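Local coordinates for cytochrome P450 reductase (Amycolatopsis methanolica 239, PDB 5OGX), which transfers electrons from NADH through FAD and a [2Fe-2S] cluster to the cytochrome P450 subunit GcoA, which O-demethylates guaiacol and other lignin-derived aromatics, at residues Ala145-Tyr149 against Gly171-Asp175; His164-Val168 against Trp177-Gly181. One frame throughout, in Å; residues are numbered along the deposited sequence.

Interaction 1 of 2, residues Ala145-Tyr149 against Gly171-Asp175; sequences ARRQY and GVATD. Unlike the reference sequence in segment 171-175: Val172 (reference Ile). With FAD (flavin-adenine dinucleotide), chain B.
Residues 146-149 run as an extended strand, while Gly171-Asp175 runs from a loop into a short helix; the backbones come closest at Arg147 and Ala173, with CA atoms 7.2 Å apart. The direct contacts are few and van der Waals in kind. Ala145 CB meets Val172 CG1 at 4.0 Å, Arg147 CG lies 3.7 Å from Ala173 CB, and Tyr149 OH stands 3.6 Å from Ala173 CB and 3.7 Å from Thr174 CG2. The small Ala173 leaves space for the long side chains of Arg147 and Tyr149, whose CA-to-CB bonds point toward the loop.

The remaining gap is filled by the FAD pyrophosphate. This is the flavin site of the ferredoxin reductase family, a six-stranded antiparallel beta-barrel whose strand signature RxYS is met here by Arg147, Tyr149 and the following Ser150. Hydrogen bonds to phosphate come from both segments: Arg147 NE (chi1 and chi2 both m) reaches FAD O1P at 2.9 Å, and successive backbone amides grip the FAD diphosphate, Val172 N to O1A at 2.9 Å, Ala173 N to O1P at 2.8 Å and Thr174 N to O2P at 2.9 Å. Thr174 OG1 (chi1 p) donates a hydrogen bond to FAD O2P at 2.6 Å. At Gly171 a CB would clash with FAD O2P.

Ribityl bonds come from the strand: FAD O2' donates to Gln148 O at 2.7 Å, and Tyr149 OH pairs with FAD O4' at 2.9 Å. Arg147 NH1 is held by Arg146 O at 3.0 Å.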
ATOM      1  N   ALA A 145      16.780  -8.340  -4.771  1.00 24.17           N
ATOM      2  CA  ALA A 145      16.108  -7.303  -4.001  1.00 20.92           C
ATOM      3  C   ALA A 145      14.594  -7.406  -4.173  1.00 20.38           C
ATOM      4  O   ALA A 145      14.099  -7.701  -5.261  1.00 24.87           O
ATOM      5  CB  ALA A 145      16.599  -5.933  -4.460  1.00 23.37           C
ATOM      6  N   ARG A 146      13.854  -7.149  -3.096  1.00 18.95           N
ATOM      7  CA  ARG A 146      12.396  -7.205  -3.115  1.00 20.73           C
ATOM      8  C   ARG A 146      11.837  -5.810  -2.899  1.00 21.48           C
ATOM      9  O   ARG A 146      12.272  -5.106  -1.983  1.00 20.04           O
ATOM     10  CB  ARG A 146      11.881  -8.155  -2.030  1.00 22.34           C
ATOM     11  CG  ARG A 146      12.646  -9.467  -2.028  1.00 31.75           C
ATOM     12  CD  ARG A 146      12.086 -10.467  -1.040  1.00 40.53           C
ATOM     13  NE  ARG A 146      10.913 -11.141  -1.579  1.00 52.02           N
ATOM     14  CZ  ARG A 146      10.948 -12.234  -2.339  1.00 50.86           C
ATOM     15  NH1 ARG A 146      12.104 -12.800  -2.666  1.00 46.40           N
ATOM     16  NH2 ARG A 146       9.811 -12.759  -2.774  1.00 54.77           N
ATOM     17  N   ARG A 147      10.876  -5.412  -3.737  1.00 20.19           N
ATOM     18  CA  ARG A 147      10.317  -4.070  -3.672  1.00 16.39           C
ATOM     19  C   ARG A 147       8.813  -4.118  -3.891  1.00 17.51           C
ATOM     20  O   ARG A 147       8.308  -4.940  -4.663  1.00 19.44           O
ATOM     21  CB  ARG A 147      10.958  -3.127  -4.703  1.00 18.68           C
ATOM     22  CG  ARG A 147      12.481  -3.002  -4.551  1.00 19.72           C
ATOM     23  CD  ARG A 147      12.867  -2.227  -3.302  1.00 19.78           C
ATOM     24  NE  ARG A 147      14.296  -1.904  -3.301  1.00 22.51           N
ATOM     25  CZ  ARG A 147      15.228  -2.627  -2.691  1.00 20.57           C
ATOM     26  NH1 ARG A 147      14.894  -3.736  -2.029  1.00 21.79           N
ATOM     27  NH2 ARG A 147      16.504  -2.251  -2.754  1.00 22.73           N
ATOM     28  N   GLN A 148       8.112  -3.243  -3.177  1.00 16.03           N
ATOM     29  CA  GLN A 148       6.657  -3.175  -3.178  1.00 15.32           C
ATOM     30  C   GLN A 148       6.176  -2.128  -4.171  1.00 14.49           C
ATOM     31  O   GLN A 148       6.712  -1.016  -4.205  1.00 15.77           O
ATOM     32  CB  GLN A 148       6.167  -2.778  -1.786  1.00 16.24           C
ATOM     33  CG  GLN A 148       6.750  -3.611  -0.641  1.00 17.09           C
ATOM     34  CD  GLN A 148       8.076  -3.087  -0.048  1.00 19.56           C
ATOM     35  OE1 GLN A 148       8.843  -2.356  -0.686  1.00 18.80           O
ATOM     36  NE2 GLN A 148       8.344  -3.484   1.190  1.00 20.70           N
ATOM     37  N   TYR A 149       5.099  -2.444  -4.896  1.00 15.59           N
ATOM     38  CA  TYR A 149       4.460  -1.475  -5.791  1.00 16.33           C
ATOM     39  C   TYR A 149       2.955  -1.603  -5.638  1.00 17.56           C
ATOM     40  O   TYR A 149       2.396  -2.697  -5.777  1.00 15.91           O
ATOM     41  CB  TYR A 149       4.909  -1.670  -7.255  1.00 16.95           C
ATOM     42  CG  TYR A 149       6.367  -1.319  -7.334  1.00 17.41           C
ATOM     43  CD1 TYR A 149       6.778   0.002  -7.252  1.00 15.85           C
ATOM     44  CD2 TYR A 149       7.336  -2.309  -7.323  1.00 17.10           C
ATOM     45  CE1 TYR A 149       8.135   0.336  -7.238  1.00 17.46           C
ATOM     46  CE2 TYR A 149       8.688  -1.988  -7.308  1.00 21.08           C
ATOM     47  CZ  TYR A 149       9.077  -0.674  -7.249  1.00 20.65           C
ATOM     48  OH  TYR A 149      10.419  -0.366  -7.212  1.00 21.94           O
ATOM     49  N   GLY A 171      18.788   3.872  -7.586  1.00 28.15           N
ATOM     50  CA  GLY A 171      17.988   2.791  -7.014  1.00 26.60           C
ATOM     51  C   GLY A 171      18.185   1.465  -7.741  1.00 24.78           C
ATOM     52  O   GLY A 171      18.367   1.409  -8.957  1.00 26.33           O
ATOM     53  N   VAL A 172      18.143   0.386  -6.965  1.00 22.11           N
ATOM     54  CA  VAL A 172      18.347  -0.946  -7.524  1.00 26.50           C
ATOM     55  C   VAL A 172      17.189  -1.330  -8.442  1.00 25.28           C
ATOM     56  O   VAL A 172      17.402  -1.756  -9.585  1.00 26.87           O
ATOM     57  CB  VAL A 172      18.550  -1.965  -6.387  1.00 28.55           C
ATOM     58  CG1 VAL A 172      18.436  -3.406  -6.900  1.00 27.91           C
ATOM     59  CG2 VAL A 172      19.897  -1.733  -5.720  1.00 33.39           C
ATOM     60  N   ALA A 173      15.945  -1.181  -7.960  1.00 22.97           N
ATOM     61  CA  ALA A 173      14.798  -1.611  -8.752  1.00 22.38           C
ATOM     62  C   ALA A 173      14.412  -0.587  -9.809  1.00 26.51           C
ATOM     63  O   ALA A 173      13.991  -0.964 -10.902  1.00 25.04           O
ATOM     64  CB  ALA A 173      13.586  -1.891  -7.859  1.00 20.59           C
ATOM     65  N   THR A 174      14.500   0.706  -9.500  1.00 21.31           N
ATOM     66  CA  THR A 174      13.975   1.714 -10.432  1.00 24.93           C
ATOM     67  C   THR A 174      15.052   2.131 -11.429  1.00 28.11           C
ATOM     68  O   THR A 174      15.008   1.730 -12.595  1.00 26.59           O
ATOM     69  CB  THR A 174      13.394   2.897  -9.655  1.00 21.04           C
ATOM     70  OG1 THR A 174      14.391   3.453  -8.791  1.00 27.06           O
ATOM     71  CG2 THR A 174      12.220   2.429  -8.831  1.00 23.26           C
ATOM     72  N   ASP A 175      16.032   2.917 -10.971  1.00 26.02           N
ATOM     73  CA  ASP A 175      17.135   3.345 -11.831  1.00 31.25           C
ATOM     74  C   ASP A 175      17.814   2.156 -12.506  1.00 36.51           C
ATOM     75  O   ASP A 175      18.216   2.241 -13.671  1.00 38.85           O
ATOM     76  CB  ASP A 175      18.146   4.135 -10.997  1.00 33.09           C
ATOM     77  CG  ASP A 175      18.664   5.386 -11.698  1.00 44.85           C
ATOM     78  OD1 ASP A 175      18.081   5.816 -12.716  1.00 46.85           O
ATOM     79  OD2 ASP A 175      19.667   5.948 -11.206  1.00 42.47           O
TER
HETATM   80  PA  FAD B 401      16.870   1.560  -3.464  1.00 24.50           P
HETATM   81  O1A FAD B 401      18.028   0.875  -4.148  1.00 26.14           O
HETATM   82  O2A FAD B 401      16.220   0.736  -2.379  1.00 25.24           O
HETATM   83  O5B FAD B 401      17.349   2.991  -2.797  1.00 30.05           O
HETATM   84  C5B FAD B 401      18.435   3.687  -3.366  1.00 38.67           C
HETATM   85  C4B FAD B 401      18.840   4.812  -2.369  1.00 38.27           C
HETATM   86  O4B FAD B 401      17.933   5.751  -2.378  1.00 37.13           O
HETATM   87  C3B FAD B 401      18.859   4.265  -0.931  1.00 37.85           C
HETATM   88  O3B FAD B 401      19.863   4.866  -0.244  1.00 41.77           O
HETATM   89  C2B FAD B 401      17.467   4.641  -0.370  1.00 37.04           C
HETATM   90  O2B FAD B 401      17.477   4.717   1.123  1.00 38.16           O
HETATM   91  C1B FAD B 401      17.196   5.785  -0.940  1.00 36.67           C
HETATM   92  N9A FAD B 401      15.798   5.914  -1.262  1.00 39.76           N
HETATM   93  C8A FAD B 401      14.907   4.920  -1.364  1.00 38.28           C
HETATM   94  N7A FAD B 401      13.729   5.459  -1.709  1.00 35.07           N
HETATM   95  C5A FAD B 401      13.906   6.787  -1.830  1.00 39.77           C
HETATM   96  C6A FAD B 401      13.032   7.794  -2.162  1.00 42.04           C
HETATM   97  N6A FAD B 401      11.631   7.941  -2.513  1.00 39.40           N
HETATM   98  N1A FAD B 401      13.456   9.050  -2.220  1.00 44.55           N
HETATM   99  C2A FAD B 401      14.753   9.342  -1.947  1.00 44.12           C
HETATM  100  N3A FAD B 401      15.623   8.353  -1.620  1.00 40.84           N
HETATM  101  C4A FAD B 401      15.184   7.073  -1.564  1.00 40.02           C
HETATM  102  N1  FAD B 401       7.291   3.134  -5.087  1.00 16.86           N
HETATM  103  C2  FAD B 401       6.663   3.580  -6.325  1.00 18.20           C
HETATM  104  O2  FAD B 401       7.286   4.199  -7.121  1.00 22.83           O
HETATM  105  N3  FAD B 401       5.259   3.232  -6.586  1.00 16.94           N
HETATM  106  C4  FAD B 401       4.455   2.490  -5.665  1.00 18.76           C
HETATM  107  O4  FAD B 401       3.321   2.243  -5.903  1.00 19.96           O
HETATM  108  C4X FAD B 401       5.117   2.068  -4.392  1.00 14.36           C
HETATM  109  N5  FAD B 401       4.354   1.300  -3.457  1.00 15.91           N
HETATM  110  C5X FAD B 401       5.011   0.907  -2.213  1.00 15.95           C
HETATM  111  C6  FAD B 401       4.248   0.212  -1.270  1.00 15.55           C
HETATM  112  C7  FAD B 401       4.892  -0.159  -0.087  1.00 15.55           C
HETATM  113  C7M FAD B 401       3.923  -0.925   0.813  1.00 18.42           C
HETATM  114  C8  FAD B 401       6.231   0.151   0.142  1.00 16.15           C
HETATM  115  C8M FAD B 401       6.849  -0.306   1.458  1.00 15.34           C
HETATM  116  C9  FAD B 401       6.982   0.854  -0.794  1.00 18.34           C
HETATM  117  C9A FAD B 401       6.355   1.234  -1.964  1.00 16.19           C
HETATM  118  N10 FAD B 401       7.160   1.976  -2.950  1.00 15.24           N
HETATM  119  C10 FAD B 401       6.505   2.394  -4.144  1.00 14.70           C
HETATM  120  C1' FAD B 401       8.591   2.248  -2.728  1.00 17.41           C
HETATM  121  C2' FAD B 401       9.278   1.099  -3.582  1.00 18.65           C
HETATM  122  O2' FAD B 401       8.997  -0.214  -3.118  1.00 18.72           O
HETATM  123  C3' FAD B 401      10.817   1.204  -3.666  1.00 20.78           C
HETATM  124  O3' FAD B 401      11.308   1.408  -2.371  1.00 19.97           O
HETATM  125  C4' FAD B 401      11.256   2.373  -4.568  1.00 20.99           C
HETATM  126  O4' FAD B 401      10.827   2.147  -5.884  1.00 20.34           O
HETATM  127  C5' FAD B 401      12.791   2.532  -4.566  1.00 21.87           C
HETATM  128  O5' FAD B 401      13.390   1.264  -4.751  1.00 21.66           O
HETATM  129  P   FAD B 401      14.849   1.171  -5.494  1.00 22.20           P
HETATM  130  O1P FAD B 401      15.297  -0.264  -5.432  1.00 23.28           O
HETATM  131  O2P FAD B 401      14.803   1.800  -6.867  1.00 24.67           O
HETATM  132  O3P FAD B 401      15.825   2.120  -4.582  1.00 22.00           O

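Interaction 2 of 2, residues His164-Val168 against Trp177-Gly181; sequences HVRRV and WLFDG. With FAD (flavin-adenine dinucleotide), chain B.
The first segment leaves strand 160-166 in extended conformation and stays extended through Val168, whereas Trp177-Gly181 takes in the end of helix 174-178 and the loop after it, with Asp180 N hydrogen-bonded to Trp177 O at 3.0 Å. CA atoms are nearest at Val165-Leu178, 7.9 Å, and Arg167-Phe179, 6.9 Å.

His164 lends its backbone to the flavin: FAD N3 donates to His164 O at 2.7 Å. Val165, rotamer t, points toward the helix end, where its compact branched side chain meets two larger ones, CG1 lying 3.7 Å from Leu178 CD1 and 3.8 Å from Phe179 CE1; its carbonyl O sits at the ring edge, 3.4 Å from Phe179 CZ. The CA-to-CB bond of Arg166 points away, and Arg166 N donates to FAD O2 at 2.9 Å. The two bonds read the pyrimidine edge of the isoalloxazine, a recognition by main-chain atoms. Arg167 lays its aliphatic base over the Phe179 ring, CB 3.5 Å from the centroid and 10° off the normal, a CH-pi contact, while its guanidinium leads away to salt bridges with Asp175 and Asp116. Val168 CG1 approaches FAD O4B at 3.6 Å.

In this FAD-binding barrel, helix 174-178 thus packs its C-terminal end against strand 160-166; Tyr149 of strand 146-150 touches both Val165 and Leu178, and Phe179 extends onto Arg118 of strand 117-124.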
ATOM      1  N   HIS A 164       2.449   2.355 -10.825  1.00 19.47           N
ATOM      2  CA  HIS A 164       3.028   3.672 -11.099  1.00 21.29           C
ATOM      3  C   HIS A 164       4.353   3.752 -10.361  1.00 23.38           C
ATOM      4  O   HIS A 164       4.373   3.735  -9.130  1.00 22.52           O
ATOM      5  CB  HIS A 164       2.115   4.814 -10.630  1.00 19.99           C
ATOM      6  CG  HIS A 164       0.734   4.766 -11.202  1.00 20.95           C
ATOM      7  ND1 HIS A 164      -0.268   5.610 -10.776  1.00 21.80           N
ATOM      8  CD2 HIS A 164       0.187   3.981 -12.163  1.00 20.28           C
ATOM      9  CE1 HIS A 164      -1.375   5.349 -11.450  1.00 21.51           C
ATOM     10  NE2 HIS A 164      -1.127   4.368 -12.301  1.00 23.49           N
ATOM     11  N   VAL A 165       5.451   3.855 -11.104  1.00 21.58           N
ATOM     12  CA  VAL A 165       6.791   3.722 -10.545  1.00 21.18           C
ATOM     13  C   VAL A 165       7.525   5.049 -10.658  1.00 23.17           C
ATOM     14  O   VAL A 165       7.663   5.595 -11.757  1.00 24.72           O
ATOM     15  CB  VAL A 165       7.574   2.614 -11.265  1.00 23.88           C
ATOM     16  CG1 VAL A 165       8.923   2.393 -10.579  1.00 25.30           C
ATOM     17  CG2 VAL A 165       6.754   1.329 -11.287  1.00 21.44           C
ATOM     18  N   ARG A 166       8.037   5.539  -9.536  1.00 21.96           N
ATOM     19  CA  ARG A 166       8.872   6.735  -9.524  1.00 22.52           C
ATOM     20  C   ARG A 166      10.347   6.343  -9.527  1.00 24.71           C
ATOM     21  O   ARG A 166      10.772   5.493  -8.730  1.00 24.88           O
ATOM     22  CB  ARG A 166       8.555   7.600  -8.305  1.00 24.84           C
ATOM     23  CG  ARG A 166       9.449   8.816  -8.186  1.00 31.21           C
ATOM     24  CD  ARG A 166       8.816  10.053  -8.797  1.00 46.30           C
ATOM     25  NE  ARG A 166       9.693  11.213  -8.656  1.00 62.98           N
ATOM     26  CZ  ARG A 166       9.853  11.901  -7.529  1.00 69.91           C
ATOM     27  NH1 ARG A 166      10.680  12.939  -7.499  1.00 73.53           N
ATOM     28  NH2 ARG A 166       9.185  11.557  -6.434  1.00 67.69           N
ATOM     29  N   ARG A 167      11.122   6.958 -10.422  1.00 25.51           N
ATOM     30  CA  ARG A 167      12.550   6.682 -10.502  1.00 24.92           C
ATOM     31  C   ARG A 167      13.268   7.255  -9.288  1.00 29.50           C
ATOM     32  O   ARG A 167      13.148   8.445  -8.992  1.00 31.97           O
ATOM     33  CB  ARG A 167      13.143   7.277 -11.787  1.00 27.12           C
ATOM     34  CG  ARG A 167      14.533   6.741 -12.146  1.00 31.01           C
ATOM     35  CD  ARG A 167      15.067   7.370 -13.447  1.00 33.05           C
ATOM     36  NE  ARG A 167      15.259   8.811 -13.297  1.00 36.09           N
ATOM     37  CZ  ARG A 167      16.354   9.375 -12.794  1.00 44.36           C
ATOM     38  NH1 ARG A 167      17.387   8.626 -12.412  1.00 42.35           N
ATOM     39  NH2 ARG A 167      16.424  10.695 -12.681  1.00 45.95           N
ATOM     40  N   VAL A 168      14.028   6.417  -8.598  1.00 22.84           N
ATOM     41  CA  VAL A 168      14.882   6.851  -7.496  1.00 24.55           C
ATOM     42  C   VAL A 168      16.327   6.830  -7.990  1.00 29.29           C
ATOM     43  O   VAL A 168      16.820   5.765  -8.382  1.00 30.41           O
ATOM     44  CB  VAL A 168      14.702   5.956  -6.258  1.00 27.86           C
ATOM     45  CG1 VAL A 168      15.707   6.326  -5.186  1.00 28.85           C
ATOM     46  CG2 VAL A 168      13.256   6.050  -5.732  1.00 25.48           C
ATOM     47  N   TRP A 177      16.546  -1.011 -13.232  1.00 29.80           N
ATOM     48  CA  TRP A 177      15.768  -2.055 -13.894  1.00 24.59           C
ATOM     49  C   TRP A 177      14.474  -1.527 -14.510  1.00 28.51           C
ATOM     50  O   TRP A 177      14.311  -1.578 -15.734  1.00 30.94           O
ATOM     51  CB  TRP A 177      15.479  -3.184 -12.903  1.00 25.45           C
ATOM     52  CG  TRP A 177      14.480  -4.206 -13.363  1.00 24.46           C
ATOM     53  CD1 TRP A 177      14.443  -4.844 -14.573  1.00 27.65           C
ATOM     54  CD2 TRP A 177      13.379  -4.725 -12.601  1.00 23.97           C
ATOM     55  NE1 TRP A 177      13.384  -5.726 -14.609  1.00 26.06           N
ATOM     56  CE2 TRP A 177      12.714  -5.666 -13.414  1.00 23.99           C
ATOM     57  CE3 TRP A 177      12.889  -4.479 -11.315  1.00 22.40           C
ATOM     58  CZ2 TRP A 177      11.579  -6.360 -12.979  1.00 25.90           C
ATOM     59  CZ3 TRP A 177      11.760  -5.173 -10.882  1.00 26.69           C
ATOM     60  CH2 TRP A 177      11.128  -6.107 -11.711  1.00 29.10           C
ATOM     61  N   LEU A 178      13.546  -1.024 -13.685  1.00 28.06           N
ATOM     62  CA  LEU A 178      12.250  -0.619 -14.224  1.00 23.23           C
ATOM     63  C   LEU A 178      12.372   0.569 -15.173  1.00 26.66           C
ATOM     64  O   LEU A 178      11.517   0.747 -16.049  1.00 28.98           O
ATOM     65  CB  LEU A 178      11.279  -0.300 -13.085  1.00 24.34           C
ATOM     66  CG  LEU A 178      10.995  -1.503 -12.177  1.00 24.79           C
ATOM     67  CD1 LEU A 178      10.310  -1.057 -10.889  1.00 22.55           C
ATOM     68  CD2 LEU A 178      10.154  -2.547 -12.902  1.00 24.69           C
ATOM     69  N   PHE A 179      13.412   1.382 -15.019  1.00 27.95           N
ATOM     70  CA  PHE A 179      13.683   2.491 -15.924  1.00 28.49           C
ATOM     71  C   PHE A 179      14.820   2.194 -16.889  1.00 32.38           C
ATOM     72  O   PHE A 179      15.143   3.039 -17.730  1.00 35.76           O
ATOM     73  CB  PHE A 179      14.006   3.755 -15.120  1.00 30.48           C
ATOM     74  CG  PHE A 179      12.793   4.439 -14.571  1.00 27.07           C
ATOM     75  CD1 PHE A 179      12.130   3.917 -13.461  1.00 25.88           C
ATOM     76  CD2 PHE A 179      12.292   5.582 -15.176  1.00 30.85           C
ATOM     77  CE1 PHE A 179      11.002   4.538 -12.958  1.00 27.17           C
ATOM     78  CE2 PHE A 179      11.158   6.206 -14.682  1.00 27.94           C
ATOM     79  CZ  PHE A 179      10.513   5.685 -13.571  1.00 28.48           C
ATOM     80  N   ASP A 180      15.431   1.011 -16.793  1.00 28.02           N
ATOM     81  CA  ASP A 180      16.608   0.717 -17.615  1.00 31.06           C
ATOM     82  C   ASP A 180      16.689  -0.797 -17.819  1.00 37.18           C
ATOM     83  O   ASP A 180      17.435  -1.507 -17.138  1.00 49.59           O
ATOM     84  CB  ASP A 180      17.889   1.247 -16.976  1.00 39.52           C
ATOM     85  CG  ASP A 180      19.121   0.822 -17.736  1.00 46.49           C
ATOM     86  OD1 ASP A 180      18.996   0.628 -18.962  1.00 46.91           O
ATOM     87  OD2 ASP A 180      20.193   0.669 -17.111  1.00 45.35           O
ATOM     88  N   GLY A 181      15.925  -1.296 -18.785  1.00 34.12           N
ATOM     89  CA  GLY A 181      15.989  -2.715 -19.079  1.00 43.39           C
ATOM     90  C   GLY A 181      14.653  -3.416 -19.219  1.00 44.32           C
ATOM     91  O   GLY A 181      14.482  -4.242 -20.122  1.00 36.30           O
TER
HETATM   92  PA  FAD B 401      16.870   1.560  -3.464  1.00 24.50           P
HETATM   93  O1A FAD B 401      18.028   0.875  -4.148  1.00 26.14           O
HETATM   94  O2A FAD B 401      16.220   0.736  -2.379  1.00 25.24           O
HETATM   95  O5B FAD B 401      17.349   2.991  -2.797  1.00 30.05           O
HETATM   96  C5B FAD B 401      18.435   3.687  -3.366  1.00 38.67           C
HETATM   97  C4B FAD B 401      18.840   4.812  -2.369  1.00 38.27           C
HETATM   98  O4B FAD B 401      17.933   5.751  -2.378  1.00 37.13           O
HETATM   99  C3B FAD B 401      18.859   4.265  -0.931  1.00 37.85           C
HETATM  100  O3B FAD B 401      19.863   4.866  -0.244  1.00 41.77           O
HETATM  101  C2B FAD B 401      17.467   4.641  -0.370  1.00 37.04           C
HETATM  102  O2B FAD B 401      17.477   4.717   1.123  1.00 38.16           O
HETATM  103  C1B FAD B 401      17.196   5.785  -0.940  1.00 36.67           C
HETATM  104  N9A FAD B 401      15.798   5.914  -1.262  1.00 39.76           N
HETATM  105  C8A FAD B 401      14.907   4.920  -1.364  1.00 38.28           C
HETATM  106  N7A FAD B 401      13.729   5.459  -1.709  1.00 35.07           N
HETATM  107  C5A FAD B 401      13.906   6.787  -1.830  1.00 39.77           C
HETATM  108  C6A FAD B 401      13.032   7.794  -2.162  1.00 42.04           C
HETATM  109  N6A FAD B 401      11.631   7.941  -2.513  1.00 39.40           N
HETATM  110  N1A FAD B 401      13.456   9.050  -2.220  1.00 44.55           N
HETATM  111  C2A FAD B 401      14.753   9.342  -1.947  1.00 44.12           C
HETATM  112  N3A FAD B 401      15.623   8.353  -1.620  1.00 40.84           N
HETATM  113  C4A FAD B 401      15.184   7.073  -1.564  1.00 40.02           C
HETATM  114  N1  FAD B 401       7.291   3.134  -5.087  1.00 16.86           N
HETATM  115  C2  FAD B 401       6.663   3.580  -6.325  1.00 18.20           C
HETATM  116  O2  FAD B 401       7.286   4.199  -7.121  1.00 22.83           O
HETATM  117  N3  FAD B 401       5.259   3.232  -6.586  1.00 16.94           N
HETATM  118  C4  FAD B 401       4.455   2.490  -5.665  1.00 18.76           C
HETATM  119  O4  FAD B 401       3.321   2.243  -5.903  1.00 19.96           O
HETATM  120  C4X FAD B 401       5.117   2.068  -4.392  1.00 14.36           C
HETATM  121  N5  FAD B 401       4.354   1.300  -3.457  1.00 15.91           N
HETATM  122  C5X FAD B 401       5.011   0.907  -2.213  1.00 15.95           C
HETATM  123  C6  FAD B 401       4.248   0.212  -1.270  1.00 15.55           C
HETATM  124  C7  FAD B 401       4.892  -0.159  -0.087  1.00 15.55           C
HETATM  125  C7M FAD B 401       3.923  -0.925   0.813  1.00 18.42           C
HETATM  126  C8  FAD B 401       6.231   0.151   0.142  1.00 16.15           C
HETATM  127  C8M FAD B 401       6.849  -0.306   1.458  1.00 15.34           C
HETATM  128  C9  FAD B 401       6.982   0.854  -0.794  1.00 18.34           C
HETATM  129  C9A FAD B 401       6.355   1.234  -1.964  1.00 16.19           C
HETATM  130  N10 FAD B 401       7.160   1.976  -2.950  1.00 15.24           N
HETATM  131  C10 FAD B 401       6.505   2.394  -4.144  1.00 14.70           C
HETATM  132  C1' FAD B 401       8.591   2.248  -2.728  1.00 17.41           C
HETATM  133  C2' FAD B 401       9.278   1.099  -3.582  1.00 18.65           C
HETATM  134  O2' FAD B 401       8.997  -0.214  -3.118  1.00 18.72           O
HETATM  135  C3' FAD B 401      10.817   1.204  -3.666  1.00 20.78           C
HETATM  136  O3' FAD B 401      11.308   1.408  -2.371  1.00 19.97           O
HETATM  137  C4' FAD B 401      11.256   2.373  -4.568  1.00 20.99           C
HETATM  138  O4' FAD B 401      10.827   2.147  -5.884  1.00 20.34           O
HETATM  139  C5' FAD B 401      12.791   2.532  -4.566  1.00 21.87           C
HETATM  140  O5' FAD B 401      13.390   1.264  -4.751  1.00 21.66           O
HETATM  141  P   FAD B 401      14.849   1.171  -5.494  1.00 22.20           P
HETATM  142  O1P FAD B 401      15.297  -0.264  -5.432  1.00 23.28           O
HETATM  143  O2P FAD B 401      14.803   1.800  -6.867  1.00 24.67           O
HETATM  144  O3P FAD B 401      15.825   2.120  -4.582  1.00 22.00           O

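In the fold
Following the chain, strand 146-150 comes first, then strand 160-166, both in the antiparallel barrel of the FAD domain; the loop from Gly171 and helix 174-178 come next and lie beside the two strands. Interaction 1 closes a loop when the segment from Gly171 returns to the first strand, and interaction 2 closes a shorter one when the helix end returns to the second. The segments alternate, so the loops cross, and the loop and short helix that follow tie the two strands together. A probable hydrogen bond from Leu178 N to Ala173 O joins the two contacts through the helix, as does the salt bridge of Asp175 with Arg167. Both contacts share one FAD.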